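Local coordinates for Lmo0305 protein (Listeria monocytogenes, PDB 3PJ0) that belongs to the beta-eliminating lyase family of pyridoxal-phosphate-dependent proteins and carries the cofactor on a lysine as an internal aldimine, at residues Q153-E165 with F187-F199. Residues are numbered along the deposited sequence; the frame is centred on the assembly and turned at random.
Sequences QLPAFEELEKISE and FYQKSAEEICALF
CA atoms are 6.8 Å apart at Phe157 and Tyr188 and 5.7 Å at Ser164 and Leu198, so helix 157-170 closes on the turn that follows helix 192-196. The edge of the Phe157 ring points at one face of Tyr188 in a T-shaped pair, planes at 77°, with CD1 above the tyrosine centre. Leu154 CD1 sits off-centre over the opposite face, so the phenol lies between two apolar groups. Tyr188 OH donates to Pro155 O (2.7 Å), somewhat out of the carbonyl plane; this bond ties the tyrosine to the loop leading into the helix. Phe157 swings its ring across to the other segment because chi1 (-165°) sets CG opposite the backbone N, and its CZ meets Leu198 CD1 at 3.7 Å. Lys190, bent at chi2 (-76°), lays its chain over one face of the Phe157 ring, a CH-pi contact with CG 4.0 Å from the centroid. Lys190 NZ donates to a water, which in turn donates to Glu161 OE2, a bridge between opposite charges. In one of its two conformers Leu160 packs CG on Leu198 CD1. At the far end Ser164 OG donates to Leu198 O (2.7 Å), in the carbonyl plane on a lone pair, fastening the beta turn 196-199 to the helix. The contact joins successive beta-alpha-beta crossovers, 140-144 to 173-178 and 173-178 to 201-205, in the mixed seven-stranded sheet, consistent with the large domain of fold-type I PLP proteins; Ser164 and Phe199 both touch Leu174 of strand 173-178.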
loop_
_atom_site.group_PDB
_atom_site.type_symbol
_atom_site.label_atom_id
_atom_site.label_comp_id
_atom_site.label_asym_id
_atom_site.label_seq_id
_atom_site.Cartn_x
_atom_site.Cartn_y
_atom_site.Cartn_z
ATOM N N GLN A 153 18.483 12.818 -17.499
ATOM C CA GLN A 153 18.699 13.102 -18.928
ATOM C C GLN A 153 17.483 12.712 -19.796
ATOM O O GLN A 153 16.724 11.775 -19.455
ATOM C CB GLN A 153 19.950 12.366 -19.419
ATOM C CG GLN A 153 21.287 12.770 -18.762
ATOM C CD GLN A 153 22.488 12.094 -19.408
ATOM O OE1 GLN A 153 22.588 12.003 -20.655
ATOM N NE2 GLN A 153 23.433 11.666 -18.583
ATOM N N LEU A 154 17.334 13.418 -20.933
ATOM C CA LEU A 154 16.239 13.190 -21.860
ATOM C C LEU A 154 16.697 13.108 -23.295
ATOM O O LEU A 154 17.565 13.859 -23.711
ATOM C CB LEU A 154 15.247 14.384 -21.803
ATOM C CG LEU A 154 14.380 14.526 -20.555
ATOM C CD1 LEU A 154 13.642 15.869 -20.527
ATOM C CD2 LEU A 154 13.376 13.352 -20.505
ATOM N N PRO A 155 16.088 12.206 -24.083
ATOM C CA PRO A 155 16.317 12.268 -25.506
ATOM C C PRO A 155 15.539 13.452 -26.104
ATOM O O PRO A 155 14.529 13.920 -25.537
ATOM C CB PRO A 155 15.716 10.961 -26.006
ATOM C CG PRO A 155 14.589 10.697 -25.064
ATOM C CD PRO A 155 15.153 11.132 -23.720
ATOM N N ALA A 156 16.001 13.944 -27.241
ATOM C CA ALA A 156 15.213 14.925 -27.979
ATOM C C ALA A 156 13.798 14.336 -28.178
ATOM O O ALA A 156 13.638 13.115 -28.321
ATOM C CB ALA A 156 15.863 15.195 -29.319
ATOM N N PHE A 157 12.780 15.194 -28.191
ATOM C CA PHE A 157 11.415 14.697 -28.351
ATOM C C PHE A 157 11.254 13.911 -29.661
ATOM O O PHE A 157 10.644 12.856 -29.679
ATOM C CB PHE A 157 10.363 15.816 -28.234
ATOM C CG PHE A 157 8.959 15.280 -28.039
ATOM C CD1 PHE A 157 8.541 14.853 -26.788
ATOM C CD2 PHE A 157 8.086 15.148 -29.114
ATOM C CE1 PHE A 157 7.260 14.328 -26.604
ATOM C CE2 PHE A 157 6.798 14.622 -28.930
ATOM C CZ PHE A 157 6.400 14.205 -27.685
ATOM N N GLU A 158 11.864 14.393 -30.736
ATOM C CA GLU A 158 11.777 13.715 -32.038
ATOM C C GLU A 158 12.310 12.282 -31.988
ATOM O O GLU A 158 11.881 11.419 -32.750
ATOM C CB GLU A 158 12.493 14.514 -33.128
ATOM C CG GLU A 158 11.846 15.869 -33.421
ATOM C CD GLU A 158 12.124 16.923 -32.353
ATOM O OE1 GLU A 158 13.009 16.697 -31.498
ATOM O OE2 GLU A 158 11.443 17.960 -32.357
ATOM N N GLU A 159 13.266 12.020 -31.100
ATOM C CA GLU A 159 13.807 10.676 -30.967
ATOM C C GLU A 159 12.832 9.764 -30.208
ATOM O O GLU A 159 12.779 8.547 -30.437
ATOM C CB GLU A 159 15.192 10.723 -30.316
ATOM C CG GLU A 159 16.238 11.468 -31.148
ATOM C CD GLU A 159 16.554 10.836 -32.522
ATOM O OE1 GLU A 159 16.178 9.672 -32.778
ATOM O OE2 GLU A 159 17.227 11.513 -33.334
ATOM N N LEU A 160 12.061 10.343 -29.289
ATOM C CA LEU A 160 11.042 9.589 -28.575
ATOM C C LEU A 160 9.951 9.235 -29.590
ATOM O O LEU A 160 9.463 8.128 -29.604
ATOM C CB LEU A 160 10.530 10.445 -27.403
ATOM C CG LEU A 160 9.639 9.838 -26.327
ATOM C CD1 LEU A 160 10.313 8.638 -25.671
ATOM C CD2 LEU A 160 9.331 10.915 -25.294
ATOM N N GLU A 161 9.622 10.166 -30.485
ATOM C CA GLU A 161 8.645 9.883 -31.549
ATOM C C GLU A 161 9.107 8.702 -32.410
ATOM O O GLU A 161 8.357 7.777 -32.698
ATOM C CB GLU A 161 8.415 11.117 -32.425
ATOM C CG GLU A 161 7.706 12.256 -31.696
ATOM C CD GLU A 161 7.596 13.537 -32.522
ATOM O OE1 GLU A 161 8.491 13.812 -33.346
ATOM O OE2 GLU A 161 6.599 14.274 -32.349
ATOM N N LYS A 162 10.363 8.721 -32.803
ATOM C CA LYS A 162 10.919 7.639 -33.630
ATOM C C LYS A 162 10.909 6.286 -32.880
ATOM O O LYS A 162 10.684 5.219 -33.469
ATOM C CB LYS A 162 12.308 8.049 -34.136
ATOM C CG LYS A 162 12.223 9.223 -35.100
ATOM C CD LYS A 162 13.559 9.834 -35.469
ATOM C CE LYS A 162 13.323 10.949 -36.503
ATOM N NZ LYS A 162 14.514 11.825 -36.724
ATOM N N ILE A 163 11.173 6.315 -31.580
ATOM C CA ILE A 163 11.133 5.083 -30.781
ATOM C C ILE A 163 9.708 4.524 -30.750
ATOM O O ILE A 163 9.492 3.315 -30.909
ATOM C CB ILE A 163 11.669 5.344 -29.356
ATOM C CG1 ILE A 163 13.198 5.431 -29.401
ATOM C CG2 ILE A 163 11.182 4.255 -28.414
ATOM C CD1 ILE A 163 13.844 5.775 -28.065
ATOM N N SER A 164 8.748 5.426 -30.548
ATOM C CA SER A 164 7.324 5.076 -30.517
ATOM C C SER A 164 6.900 4.477 -31.844
ATOM O O SER A 164 6.259 3.426 -31.883
ATOM C CB SER A 164 6.456 6.315 -30.212
ATOM O OG SER A 164 5.084 5.948 -30.035
ATOM N N GLU A 165 7.282 5.139 -32.936
ATOM C CA GLU A 165 6.902 4.668 -34.280
ATOM C C GLU A 165 7.495 3.275 -34.568
ATOM O O GLU A 165 6.818 2.420 -35.107
ATOM C CB GLU A 165 7.310 5.694 -35.356
ATOM C CG GLU A 165 6.482 7.011 -35.235
ATOM C CD GLU A 165 7.074 8.230 -35.982
ATOM O OE1 GLU A 165 8.312 8.340 -36.141
ATOM O OE2 GLU A 165 6.285 9.109 -36.362
ATOM N N PHE A 187 10.643 21.709 -20.341
ATOM C CA PHE A 187 11.733 21.533 -21.305
ATOM C C PHE A 187 11.229 21.058 -22.661
ATOM O O PHE A 187 11.585 21.613 -23.675
ATOM C CB PHE A 187 12.800 20.552 -20.803
ATOM C CG PHE A 187 13.781 20.153 -21.861
ATOM C CD1 PHE A 187 14.799 21.011 -22.227
ATOM C CD2 PHE A 187 13.638 18.961 -22.548
ATOM C CE1 PHE A 187 15.694 20.657 -23.256
ATOM C CE2 PHE A 187 14.518 18.609 -23.556
ATOM C CZ PHE A 187 15.544 19.463 -23.924
ATOM N N TYR A 188 10.356 20.060 -22.657
ATOM C CA TYR A 188 9.819 19.581 -23.920
ATOM C C TYR A 188 8.836 20.546 -24.593
ATOM O O TYR A 188 8.638 20.466 -25.787
ATOM C CB TYR A 188 9.166 18.213 -23.759
ATOM C CG TYR A 188 10.075 17.009 -23.803
ATOM C CD1 TYR A 188 11.194 16.952 -24.641
ATOM C CD2 TYR A 188 9.738 15.867 -23.100
ATOM C CE1 TYR A 188 11.993 15.782 -24.715
ATOM C CE2 TYR A 188 10.509 14.692 -23.178
ATOM C CZ TYR A 188 11.619 14.650 -23.994
ATOM O OH TYR A 188 12.361 13.468 -24.033
ATOM N N GLN A 189 8.244 21.458 -23.839
ATOM C CA GLN A 189 7.211 22.348 -24.380
ATOM C C GLN A 189 6.065 21.480 -25.000
ATOM O O GLN A 189 5.500 21.767 -26.069
ATOM C CB GLN A 189 7.812 23.419 -25.291
ATOM C CG GLN A 189 8.578 24.473 -24.476
ATOM C CD GLN A 189 7.645 25.299 -23.611
ATOM O OE1 GLN A 189 6.782 26.010 -24.144
ATOM N NE2 GLN A 189 7.780 25.196 -22.272
ATOM N N LYS A 190 5.767 20.397 -24.275
ATOM C CA LYS A 190 4.700 19.427 -24.597
ATOM C C LYS A 190 3.852 19.214 -23.358
ATOM O O LYS A 190 4.371 19.224 -22.249
ATOM C CB LYS A 190 5.287 18.068 -25.028
ATOM C CG LYS A 190 6.119 18.123 -26.316
ATOM C CD LYS A 190 5.284 18.217 -27.577
ATOM C CE LYS A 190 6.148 18.434 -28.789
ATOM N NZ LYS A 190 5.397 18.244 -30.070
ATOM N N SER A 191 2.548 19.004 -23.519
ATOM C CA SER A 191 1.710 18.690 -22.359
ATOM C C SER A 191 1.940 17.235 -21.923
ATOM O O SER A 191 2.456 16.424 -22.691
ATOM C CB SER A 191 0.241 18.819 -22.694
ATOM O OG SER A 191 -0.094 17.902 -23.709
ATOM N N ALA A 192 1.486 16.909 -20.715
ATOM C CA ALA A 192 1.538 15.544 -20.215
ATOM C C ALA A 192 0.848 14.616 -21.208
ATOM O O ALA A 192 1.363 13.537 -21.491
ATOM C CB ALA A 192 0.900 15.449 -18.851
ATOM N N GLU A 193 -0.302 15.038 -21.733
ATOM C CA GLU A 193 -1.057 14.263 -22.720
ATOM C C GLU A 193 -0.235 13.991 -23.975
ATOM O O GLU A 193 -0.215 12.871 -24.489
ATOM C CB GLU A 193 -2.369 14.977 -23.084
ATOM C CG GLU A 193 -3.166 14.285 -24.158
ATOM C CD GLU A 193 -4.564 14.876 -24.368
ATOM O OE1 GLU A 193 -4.873 15.952 -23.823
ATOM O OE2 GLU A 193 -5.350 14.244 -25.100
ATOM N N GLU A 194 0.428 15.020 -24.489
ATOM C CA GLU A 194 1.242 14.871 -25.700
ATOM C C GLU A 194 2.343 13.848 -25.518
ATOM O O GLU A 194 2.523 12.985 -26.367
ATOM C CB GLU A 194 1.848 16.203 -26.145
ATOM C CG GLU A 194 0.863 17.104 -26.817
ATOM C CD GLU A 194 1.495 18.389 -27.298
ATOM O OE1 GLU A 194 1.809 19.260 -26.452
ATOM O OE2 GLU A 194 1.702 18.510 -28.513
ATOM N N ILE A 195 3.050 13.917 -24.392
ATOM C CA ILE A 195 4.128 12.978 -24.099
ATOM C C ILE A 195 3.569 11.553 -23.947
ATOM O O ILE A 195 4.080 10.602 -24.543
ATOM C CB ILE A 195 4.896 13.409 -22.807
ATOM C CG1 ILE A 195 5.592 14.759 -23.017
ATOM C CG2 ILE A 195 5.979 12.399 -22.380
ATOM C CD1 ILE A 195 6.058 15.402 -21.688
ATOM N N CYS A 196 2.495 11.427 -23.172
ATOM C CA CYS A 196 1.890 10.121 -22.920
ATOM C C CYS A 196 1.237 9.481 -24.151
ATOM O O CYS A 196 1.053 8.245 -24.177
ATOM C CB CYS A 196 0.862 10.213 -21.807
ATOM S SG CYS A 196 1.583 10.556 -20.191
ATOM N N ALA A 197 0.878 10.306 -25.139
ATOM C CA ALA A 197 0.253 9.818 -26.382
ATOM C C ALA A 197 1.150 8.869 -27.181
ATOM O O ALA A 197 0.660 8.140 -28.062
ATOM C CB ALA A 197 -0.191 10.987 -27.285
ATOM N N LEU A 198 2.453 8.903 -26.905
ATOM C CA LEU A 198 3.390 8.054 -27.624
ATOM C C LEU A 198 3.524 6.671 -26.969
ATOM O O LEU A 198 4.231 5.811 -27.499
ATOM C CB LEU A 198 4.768 8.721 -27.657
ATOM C CG LEU A 198 4.888 10.073 -28.354
ATOM C CD1 LEU A 198 6.355 10.571 -28.194
ATOM C CD2 LEU A 198 4.506 9.930 -29.801
ATOM N N PHE A 199 2.822 6.456 -25.853
ATOM C CA PHE A 199 2.946 5.254 -25.041
ATOM C C PHE A 199 1.632 4.518 -24.905
ATOM O O PHE A 199 0.573 5.117 -24.930
ATOM C CB PHE A 199 3.416 5.654 -23.614
ATOM C CG PHE A 199 4.816 6.190 -23.575
ATOM C CD1 PHE A 199 5.888 5.318 -23.413
ATOM C CD2 PHE A 199 5.060 7.549 -23.725
ATOM C CE1 PHE A 199 7.206 5.796 -23.387
ATOM C CE2 PHE A 199 6.378 8.044 -23.711
ATOM C CZ PHE A 199 7.446 7.158 -23.527
HETATM O O HOH W 1 7.090 17.333 -31.994
#